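PDB 5Z4G: SAHS4 from Ramazzottius varieornatus, which probably acts as a secreted molecular shield during desiccation, and binds zinc ions on a fold resembling fatty-acid-binding proteins. Local coordinates for residues W24-T34 with Y55-W66. Residues are numbered along the deposited sequence; the frame is centred on the assembly and turned at random.
Sequences WLGKWESIDGT and YNGKQKTLLKYW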
loop_
_atom_site.group_PDB
_atom_site.type_symbol
_atom_site.label_atom_id
_atom_site.label_comp_id
_atom_site.label_asym_id
_atom_site.label_seq_id
_atom_site.Cartn_x
_atom_site.Cartn_y
_atom_site.Cartn_z
ATOM N N TRP A 24 -4.410 8.171 7.702
ATOM C CA TRP A 24 -4.111 6.832 7.188
ATOM C C TRP A 24 -3.753 5.835 8.298
ATOM O O TRP A 24 -3.743 4.628 8.058
ATOM C CB TRP A 24 -2.996 6.888 6.126
ATOM C CG TRP A 24 -1.863 7.765 6.503
ATOM C CD1 TRP A 24 -1.736 9.102 6.220
ATOM C CD2 TRP A 24 -0.686 7.391 7.237
ATOM N NE1 TRP A 24 -0.560 9.585 6.735
ATOM C CE2 TRP A 24 0.117 8.558 7.350
ATOM C CE3 TRP A 24 -0.217 6.181 7.785
ATOM C CZ2 TRP A 24 1.346 8.561 8.021
ATOM C CZ3 TRP A 24 1.016 6.174 8.441
ATOM C CH2 TRP A 24 1.785 7.361 8.557
ATOM N N LEU A 25 -3.441 6.340 9.496
ATOM C CA LEU A 25 -3.257 5.457 10.651
ATOM C C LEU A 25 -4.562 4.763 11.006
ATOM O O LEU A 25 -5.624 5.395 11.072
ATOM C CB LEU A 25 -2.696 6.215 11.867
ATOM C CG LEU A 25 -1.275 6.778 11.776
ATOM C CD1 LEU A 25 -1.034 7.746 12.920
ATOM C CD2 LEU A 25 -0.203 5.688 11.762
ATOM N N GLY A 26 -4.476 3.460 11.226
ATOM C CA GLY A 26 -5.666 2.637 11.471
ATOM C C GLY A 26 -5.627 1.345 10.692
ATOM O O GLY A 26 -4.615 1.029 10.044
ATOM N N LYS A 27 -6.728 0.598 10.764
ATOM C CA LYS A 27 -6.862 -0.654 10.023
ATOM C C LYS A 27 -7.944 -0.500 8.963
ATOM O O LYS A 27 -8.953 0.152 9.192
ATOM C CB LYS A 27 -7.168 -1.825 10.955
ATOM C CG LYS A 27 -6.908 -3.178 10.316
ATOM C CD LYS A 27 -7.229 -4.301 11.270
ATOM C CE LYS A 27 -6.760 -5.627 10.701
ATOM N NZ LYS A 27 -6.938 -6.740 11.675
ATOM N N TRP A 28 -7.709 -1.103 7.799
ATOM C CA TRP A 28 -8.475 -0.834 6.592
ATOM C C TRP A 28 -8.796 -2.133 5.867
ATOM O O TRP A 28 -7.948 -3.019 5.777
ATOM C CB TRP A 28 -7.648 0.060 5.658
ATOM C CG TRP A 28 -7.239 1.360 6.304
ATOM C CD1 TRP A 28 -6.035 1.652 6.910
ATOM C CD2 TRP A 28 -8.045 2.531 6.428
ATOM N NE1 TRP A 28 -6.048 2.945 7.388
ATOM C CE2 TRP A 28 -7.265 3.513 7.096
ATOM C CE3 TRP A 28 -9.345 2.869 5.992
ATOM C CZ2 TRP A 28 -7.757 4.814 7.358
ATOM C CZ3 TRP A 28 -9.843 4.158 6.262
ATOM C CH2 TRP A 28 -9.046 5.114 6.939
ATOM N N GLU A 29 -10.020 -2.238 5.355
ATOM C CA GLU A 29 -10.445 -3.393 4.565
ATOM C C GLU A 29 -10.800 -2.947 3.157
ATOM O O GLU A 29 -11.582 -2.009 2.983
ATOM C CB GLU A 29 -11.646 -4.084 5.221
ATOM C CG GLU A 29 -12.216 -5.239 4.409
ATOM C CD GLU A 29 -13.561 -5.707 4.931
ATOM O OE1 GLU A 29 -14.414 -6.104 4.112
ATOM O OE2 GLU A 29 -13.776 -5.670 6.157
ATOM N N SER A 30 -10.231 -3.613 2.156
ATOM C CA SER A 30 -10.524 -3.282 0.760
ATOM C C SER A 30 -12.018 -3.456 0.481
ATOM O O SER A 30 -12.650 -4.419 0.957
ATOM C CB SER A 30 -9.682 -4.127 -0.192
ATOM O OG SER A 30 -9.939 -5.507 -0.035
ATOM N N ILE A 31 -12.590 -2.501 -0.243
ATOM C CA ILE A 31 -14.003 -2.612 -0.625
ATOM C C ILE A 31 -14.180 -3.715 -1.668
ATOM O O ILE A 31 -13.215 -4.103 -2.322
ATOM C CB ILE A 31 -14.594 -1.267 -1.099
ATOM C CG1 ILE A 31 -14.027 -0.854 -2.464
ATOM C CG2 ILE A 31 -14.372 -0.200 -0.033
ATOM C CD1 ILE A 31 -14.894 0.143 -3.215
ATOM N N ASP A 32 -15.404 -4.211 -1.816
ATOM C CA ASP A 32 -15.694 -5.242 -2.825
ATOM C C ASP A 32 -15.311 -4.780 -4.228
ATOM O O ASP A 32 -15.513 -3.624 -4.579
ATOM C CB ASP A 32 -17.172 -5.633 -2.781
ATOM C CG ASP A 32 -17.503 -6.610 -1.648
ATOM O OD1 ASP A 32 -16.621 -6.958 -0.833
ATOM O OD2 ASP A 32 -18.668 -7.041 -1.572
ATOM N N GLY A 33 -14.738 -5.691 -5.008
ATOM C CA GLY A 33 -14.404 -5.408 -6.395
ATOM C C GLY A 33 -12.939 -5.115 -6.621
ATOM O O GLY A 33 -12.122 -5.197 -5.696
ATOM N N THR A 34 -12.621 -4.784 -7.865
ATOM C CA THR A 34 -11.257 -4.521 -8.309
ATOM C C THR A 34 -10.976 -3.020 -8.321
ATOM O O THR A 34 -11.910 -2.227 -8.412
ATOM C CB THR A 34 -11.007 -5.099 -9.719
ATOM O OG1 THR A 34 -12.053 -4.679 -10.605
ATOM C CG2 THR A 34 -10.959 -6.619 -9.667
ATOM N N TYR A 55 -6.051 -9.789 -5.956
ATOM C CA TYR A 55 -6.928 -8.621 -6.061
ATOM C C TYR A 55 -8.186 -8.898 -6.887
ATOM O O TYR A 55 -9.084 -8.058 -6.964
ATOM C CB TYR A 55 -6.140 -7.410 -6.587
ATOM C CG TYR A 55 -4.888 -7.132 -5.778
ATOM C CD1 TYR A 55 -4.958 -6.460 -4.551
ATOM C CD2 TYR A 55 -3.634 -7.568 -6.223
ATOM C CE1 TYR A 55 -3.816 -6.218 -3.797
ATOM C CE2 TYR A 55 -2.484 -7.331 -5.478
ATOM C CZ TYR A 55 -2.579 -6.655 -4.268
ATOM O OH TYR A 55 -1.443 -6.418 -3.528
ATOM N N ASN A 56 -8.245 -10.086 -7.490
ATOM C CA ASN A 56 -9.428 -10.549 -8.216
ATOM C C ASN A 56 -10.269 -11.491 -7.351
ATOM O O ASN A 56 -9.731 -12.278 -6.564
ATOM C CB ASN A 56 -9.024 -11.235 -9.530
ATOM C CG ASN A 56 -8.542 -10.249 -10.589
ATOM O OD1 ASN A 56 -7.391 -10.301 -11.025
ATOM N ND2 ASN A 56 -9.424 -9.349 -11.010
ATOM N N GLY A 57 -11.588 -11.394 -7.499
ATOM C CA GLY A 57 -12.525 -12.258 -6.779
ATOM C C GLY A 57 -12.957 -11.728 -5.425
ATOM O O GLY A 57 -12.943 -10.518 -5.185
ATOM N N LYS A 58 -13.335 -12.649 -4.539
ATOM C CA LYS A 58 -13.808 -12.304 -3.194
ATOM C C LYS A 58 -12.687 -11.975 -2.201
ATOM O O LYS A 58 -12.971 -11.578 -1.071
ATOM C CB LYS A 58 -14.705 -13.417 -2.633
ATOM C CG LYS A 58 -16.140 -13.378 -3.148
ATOM C CD LYS A 58 -17.055 -14.329 -2.386
ATOM C CE LYS A 58 -17.137 -15.699 -3.047
ATOM N NZ LYS A 58 -18.161 -16.563 -2.395
ATOM N N GLN A 59 -11.430 -12.119 -2.631
ATOM C CA GLN A 59 -10.264 -11.942 -1.758
ATOM C C GLN A 59 -10.122 -10.517 -1.207
ATOM O O GLN A 59 -9.965 -9.562 -1.960
ATOM C CB GLN A 59 -8.974 -12.370 -2.478
ATOM C CG GLN A 59 -7.717 -12.313 -1.613
ATOM C CD GLN A 59 -7.789 -13.249 -0.420
ATOM O OE1 GLN A 59 -7.866 -14.471 -0.575
ATOM N NE2 GLN A 59 -7.774 -12.680 0.775
ATOM N N LYS A 60 -10.185 -10.394 0.116
ATOM C CA LYS A 60 -9.983 -9.108 0.790
ATOM C C LYS A 60 -8.518 -8.832 1.097
ATOM O O LYS A 60 -7.730 -9.752 1.312
ATOM C CB LYS A 60 -10.806 -9.046 2.083
ATOM C CG LYS A 60 -12.312 -9.063 1.868
ATOM C CD LYS A 60 -12.792 -7.751 1.272
ATOM C CE LYS A 60 -14.295 -7.630 1.350
ATOM N NZ LYS A 60 -14.735 -6.326 0.791
ATOM N N THR A 61 -8.174 -7.549 1.115
ATOM C CA THR A 61 -6.912 -7.077 1.650
ATOM C C THR A 61 -7.211 -6.318 2.930
ATOM O O THR A 61 -8.094 -5.450 2.956
ATOM C CB THR A 61 -6.214 -6.104 0.664
ATOM O OG1 THR A 61 -5.990 -6.751 -0.591
ATOM C CG2 THR A 61 -4.879 -5.584 1.206
ATOM N N LEU A 62 -6.465 -6.646 3.979
ATOM C CA LEU A 62 -6.458 -5.864 5.204
ATOM C C LEU A 62 -5.142 -5.109 5.297
ATOM O O LEU A 62 -4.071 -5.678 5.102
ATOM C CB LEU A 62 -6.671 -6.752 6.434
ATOM C CG LEU A 62 -7.926 -7.625 6.443
ATOM C CD1 LEU A 62 -8.017 -8.398 7.750
ATOM C CD2 LEU A 62 -9.196 -6.816 6.196
ATOM N N LEU A 63 -5.229 -3.824 5.596
ATOM C CA LEU A 63 -4.056 -2.991 5.717
ATOM C C LEU A 63 -4.080 -2.304 7.075
ATOM O O LEU A 63 -5.101 -1.751 7.472
ATOM C CB LEU A 63 -4.096 -1.979 4.578
ATOM C CG LEU A 63 -3.121 -0.837 4.478
ATOM C CD1 LEU A 63 -1.704 -1.365 4.393
ATOM C CD2 LEU A 63 -3.500 -0.080 3.214
ATOM N N LYS A 64 -2.963 -2.342 7.798
ATOM C CA LYS A 64 -2.898 -1.678 9.099
ATOM C C LYS A 64 -1.634 -0.842 9.203
ATOM O O LYS A 64 -0.546 -1.344 8.948
ATOM C CB LYS A 64 -2.978 -2.700 10.248
ATOM C CG LYS A 64 -3.124 -2.061 11.632
ATOM C CD LYS A 64 -3.609 -3.048 12.673
ATOM C CE LYS A 64 -2.466 -3.725 13.400
ATOM N NZ LYS A 64 -2.871 -4.096 14.785
ATOM N N TYR A 65 -1.796 0.427 9.581
ATOM C CA TYR A 65 -0.675 1.333 9.873
ATOM C C TYR A 65 -0.815 1.796 11.305
ATOM O O TYR A 65 -1.912 2.183 11.717
ATOM C CB TYR A 65 -0.720 2.569 8.955
ATOM C CG TYR A 65 -0.301 2.315 7.534
ATOM C CD1 TYR A 65 1.052 2.253 7.194
ATOM C CD2 TYR A 65 -1.249 2.188 6.515
ATOM C CE1 TYR A 65 1.457 2.043 5.881
ATOM C CE2 TYR A 65 -0.855 1.975 5.198
ATOM C CZ TYR A 65 0.495 1.894 4.892
ATOM O OH TYR A 65 0.881 1.659 3.600
ATOM N N TRP A 66 0.278 1.770 12.069
ATOM C CA TRP A 66 0.240 2.256 13.449
ATOM C C TRP A 66 1.578 2.813 13.901
ATOM O O TRP A 66 2.623 2.542 13.288
ATOM C CB TRP A 66 -0.312 1.194 14.418
ATOM C CG TRP A 66 0.591 0.043 14.780
ATOM C CD1 TRP A 66 1.303 -0.108 15.947
ATOM C CD2 TRP A 66 0.800 -1.161 14.029
ATOM N NE1 TRP A 66 1.976 -1.310 15.942
ATOM C CE2 TRP A 66 1.678 -1.984 14.789
ATOM C CE3 TRP A 66 0.361 -1.616 12.775
ATOM C CZ2 TRP A 66 2.118 -3.238 14.334
ATOM C CZ3 TRP A 66 0.800 -2.871 12.322
ATOM C CH2 TRP A 66 1.665 -3.665 13.106
HETATM O O HOH W 1 -9.440 -5.749 -5.543
#
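Trp-24 brings the edge of its six-membered ring to the face of Tyr-65, a T-shaped pair with planes at 86°, and its CE3 lies 3.8 Å from Tyr-65 CB. Flat, wide rings suit this buried inner side, where Trp-28 and Leu-63 continue the apolar layer and Tyr-65 OH bonds a tetraethylene glycol, probably from the crystallisation liquor. Trp-28 NE1 ties back to Trp-24 O (2.9 Å), which satisfies the indole's buried N-H. Strands 26-30 and 62-66 pair antiparallel, Gly-26 taking backbone angles that a side chain would strain. On the outer side Lys-27 and Lys-64 lay their methylenes together, and the Lys-27 ammonium is drawn to the C-terminal carboxylate of Ala-161. Where strand 26-30 ends, Ser-30 OG, short enough to turn back, accepts the N-H of Thr-61 (OG to N 2.9 Å). Lys-60, bent at chi2 (-71°), swings its NZ to Asp-32 OD1 at 2.6 Å, to Ser-30 O, and, more distantly and in one modelled conformer, to Glu-29 OE1. With an alanine here, Asp-32 and the Ser-30 carbonyl are likely to lose their shared cation. Beyond, the loops meet loosely, a water lying within hydrogen-bonding distance of Gly-33 O and Tyr-55 O. Apolar and aromatic contacts thus line the inner face, as in FABP-like barrels, while charge pairing dominates the more exposed end.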